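Local coordinates for protein CalS11 (Micromonospora echinospora, PDB 3TOS) that probably transfers a methyl group from S-adenosylmethionine to a hydroxyl oxygen during calicheamicin biosynthesis, at residues Thr181-Ala186 / Ile203-Leu207. Numbering follows the deposited sequence.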
loop_
_atom_site.group_PDB
_atom_site.type_symbol
_atom_site.label_atom_id
_atom_site.label_comp_id
_atom_site.label_asym_id
_atom_site.label_seq_id
_atom_site.Cartn_x
_atom_site.Cartn_y
_atom_site.Cartn_z
ATOM N N THR B 181 -29.843 -18.240 12.617
ATOM C CA THR B 181 -28.630 -17.712 13.256
ATOM C C THR B 181 -27.386 -17.766 12.340
ATOM O O THR B 181 -27.080 -18.815 11.702
ATOM C CB THR B 181 -28.290 -18.526 14.538
ATOM O OG1 THR B 181 -29.365 -18.370 15.461
ATOM C CG2 THR B 181 -26.941 -18.098 15.153
ATOM N N VAL B 182 -26.715 -16.627 12.229
ATOM C CA VAL B 182 -25.316 -16.620 11.826
ATOM C C VAL B 182 -24.567 -16.051 13.052
ATOM O O VAL B 182 -25.097 -15.187 13.729
ATOM C CB VAL B 182 -25.051 -15.739 10.564
ATOM C CG1 VAL B 182 -23.550 -15.757 10.230
ATOM C CG2 VAL B 182 -25.861 -16.232 9.362
ATOM N N ILE B 183 -23.396 -16.580 13.399
ATOM C CA ILE B 183 -22.636 -16.068 14.580
ATOM C C ILE B 183 -21.521 -15.239 14.070
ATOM O O ILE B 183 -20.592 -15.751 13.413
ATOM C CB ILE B 183 -22.092 -17.229 15.454
ATOM C CG1 ILE B 183 -23.298 -18.020 15.986
ATOM C CG2 ILE B 183 -21.156 -16.658 16.649
ATOM C CD1 ILE B 183 -22.936 -19.355 16.665
ATOM N N ALA B 184 -21.576 -13.934 14.329
ATOM C CA ALA B 184 -20.463 -13.051 13.956
ATOM C C ALA B 184 -19.293 -13.080 14.943
ATOM O O ALA B 184 -18.128 -13.080 14.533
ATOM C CB ALA B 184 -20.958 -11.632 13.778
ATOM N N LEU B 185 -19.632 -13.115 16.227
ATOM C CA LEU B 185 -18.606 -13.080 17.280
ATOM C C LEU B 185 -19.063 -14.032 18.391
ATOM O O LEU B 185 -20.172 -13.918 18.907
ATOM C CB LEU B 185 -18.410 -11.633 17.819
ATOM C CG LEU B 185 -17.543 -11.443 19.082
ATOM C CD1 LEU B 185 -16.103 -11.949 18.823
ATOM C CD2 LEU B 185 -17.572 -9.973 19.481
ATOM N N ALA B 186 -18.225 -15.007 18.719
ATOM C CA ALA B 186 -18.485 -16.001 19.773
ATOM C C ALA B 186 -17.402 -15.804 20.812
ATOM O O ALA B 186 -16.200 -16.032 20.522
ATOM C CB ALA B 186 -18.420 -17.410 19.225
ATOM N N ILE B 203 -21.544 -24.560 17.816
ATOM C CA ILE B 203 -21.618 -23.328 17.052
ATOM C C ILE B 203 -21.048 -23.463 15.642
ATOM O O ILE B 203 -21.325 -22.602 14.800
ATOM C CB ILE B 203 -20.927 -22.133 17.752
ATOM C CG1 ILE B 203 -19.416 -22.367 17.860
ATOM C CG2 ILE B 203 -21.583 -21.814 19.082
ATOM C CD1 ILE B 203 -18.653 -21.110 18.289
ATOM N N ARG B 204 -20.303 -24.536 15.359
ATOM C CA ARG B 204 -19.596 -24.613 14.101
ATOM C C ARG B 204 -20.457 -24.391 12.849
ATOM O O ARG B 204 -20.000 -23.684 11.951
ATOM C CB ARG B 204 -18.838 -25.966 13.974
ATOM C CG ARG B 204 -17.791 -25.944 12.901
ATOM C CD ARG B 204 -16.935 -27.175 12.879
ATOM N NE ARG B 204 -16.046 -27.073 11.748
ATOM C CZ ARG B 204 -14.954 -27.808 11.627
ATOM N NH1 ARG B 204 -14.660 -28.697 12.588
ATOM N NH2 ARG B 204 -14.178 -27.658 10.557
ATOM N N PRO B 205 -21.700 -24.964 12.789
ATOM C CA PRO B 205 -22.429 -24.819 11.507
ATOM C C PRO B 205 -22.941 -23.396 11.275
ATOM O O PRO B 205 -23.462 -23.085 10.203
ATOM C CB PRO B 205 -23.582 -25.847 11.624
ATOM C CG PRO B 205 -23.233 -26.742 12.736
ATOM C CD PRO B 205 -22.346 -25.939 13.685
ATOM N N TYR B 206 -22.780 -22.514 12.280
ATOM C CA TYR B 206 -23.394 -21.176 12.199
ATOM C C TYR B 206 -22.358 -20.091 11.997
ATOM O O TYR B 206 -22.689 -18.922 11.908
ATOM C CB TYR B 206 -24.240 -20.881 13.462
ATOM C CG TYR B 206 -25.302 -21.933 13.609
ATOM C CD1 TYR B 206 -26.550 -21.770 12.977
ATOM C CD2 TYR B 206 -25.079 -23.088 14.377
ATOM C CE1 TYR B 206 -27.538 -22.762 13.083
ATOM C CE2 TYR B 206 -26.053 -24.058 14.466
ATOM C CZ TYR B 206 -27.271 -23.901 13.846
ATOM O OH TYR B 206 -28.229 -24.899 13.937
ATOM N N LEU B 207 -21.084 -20.483 11.863
ATOM C CA LEU B 207 -19.988 -19.523 11.637
ATOM C C LEU B 207 -19.813 -19.309 10.122
ATOM O O LEU B 207 -20.050 -20.231 9.329
ATOM C CB LEU B 207 -18.677 -20.098 12.173
ATOM C CG LEU B 207 -18.674 -20.309 13.705
ATOM C CD1 LEU B 207 -17.462 -21.177 14.167
ATOM C CD2 LEU B 207 -18.672 -18.937 14.427
#
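I183 carries most of this contact: its side chain lies against I203, Y206 and L207, where helix 193-203 gives way to the 3-10 turn 204-206. With CG1 placed beside its own backbone N (chi1 -62°) and the chain then extended, CD1 is carried across to I203, where it meets CB at 3.6 Å and lies almost as near to CG2; the two isoleucines cross at about a right angle. The same CD1 also touches CB of Y206 at 3.8 Å, while further back CB of I183 meets CD2 of L207 at 4.0 Å. The CG1-CD1 branch thus meets I203 and Y206, and CB with CG2 meets L207.

I203 puts CG1 between its backbone N and carbonyl carbon (chi1 66°), and from there its CD1 extends to CB of A186 at 3.8 Å, so the apolar contact resumes three residues further along the strand. F76 of the adjacent strand 72-76 touches both of these residues.

Polar contacts mark the other end. The amide N of I183 donates to O of Y206 (2.9 Å), nearly straight at hydrogen (167°) but arriving from above the carbonyl plane. CA of V182 adds a weaker C-H contact to the same oxygen at 3.5 Å. The Y206 ring turns its edge to the backbone of T181, whose O lies in the ring plane 3.3 Å from CD1; that O also accepts a hydrogen bond from N227 of a second subunit, and R231 of that subunit packs on Y206.

The arrangement exemplifies the right-handed beta-alpha-beta crossover of the Rossmann-like methyltransferase fold: the turn leaving helix 193-203 is fastened beside the start of strand 183-188, before the chain enters the neighbouring parallel strand 211-215.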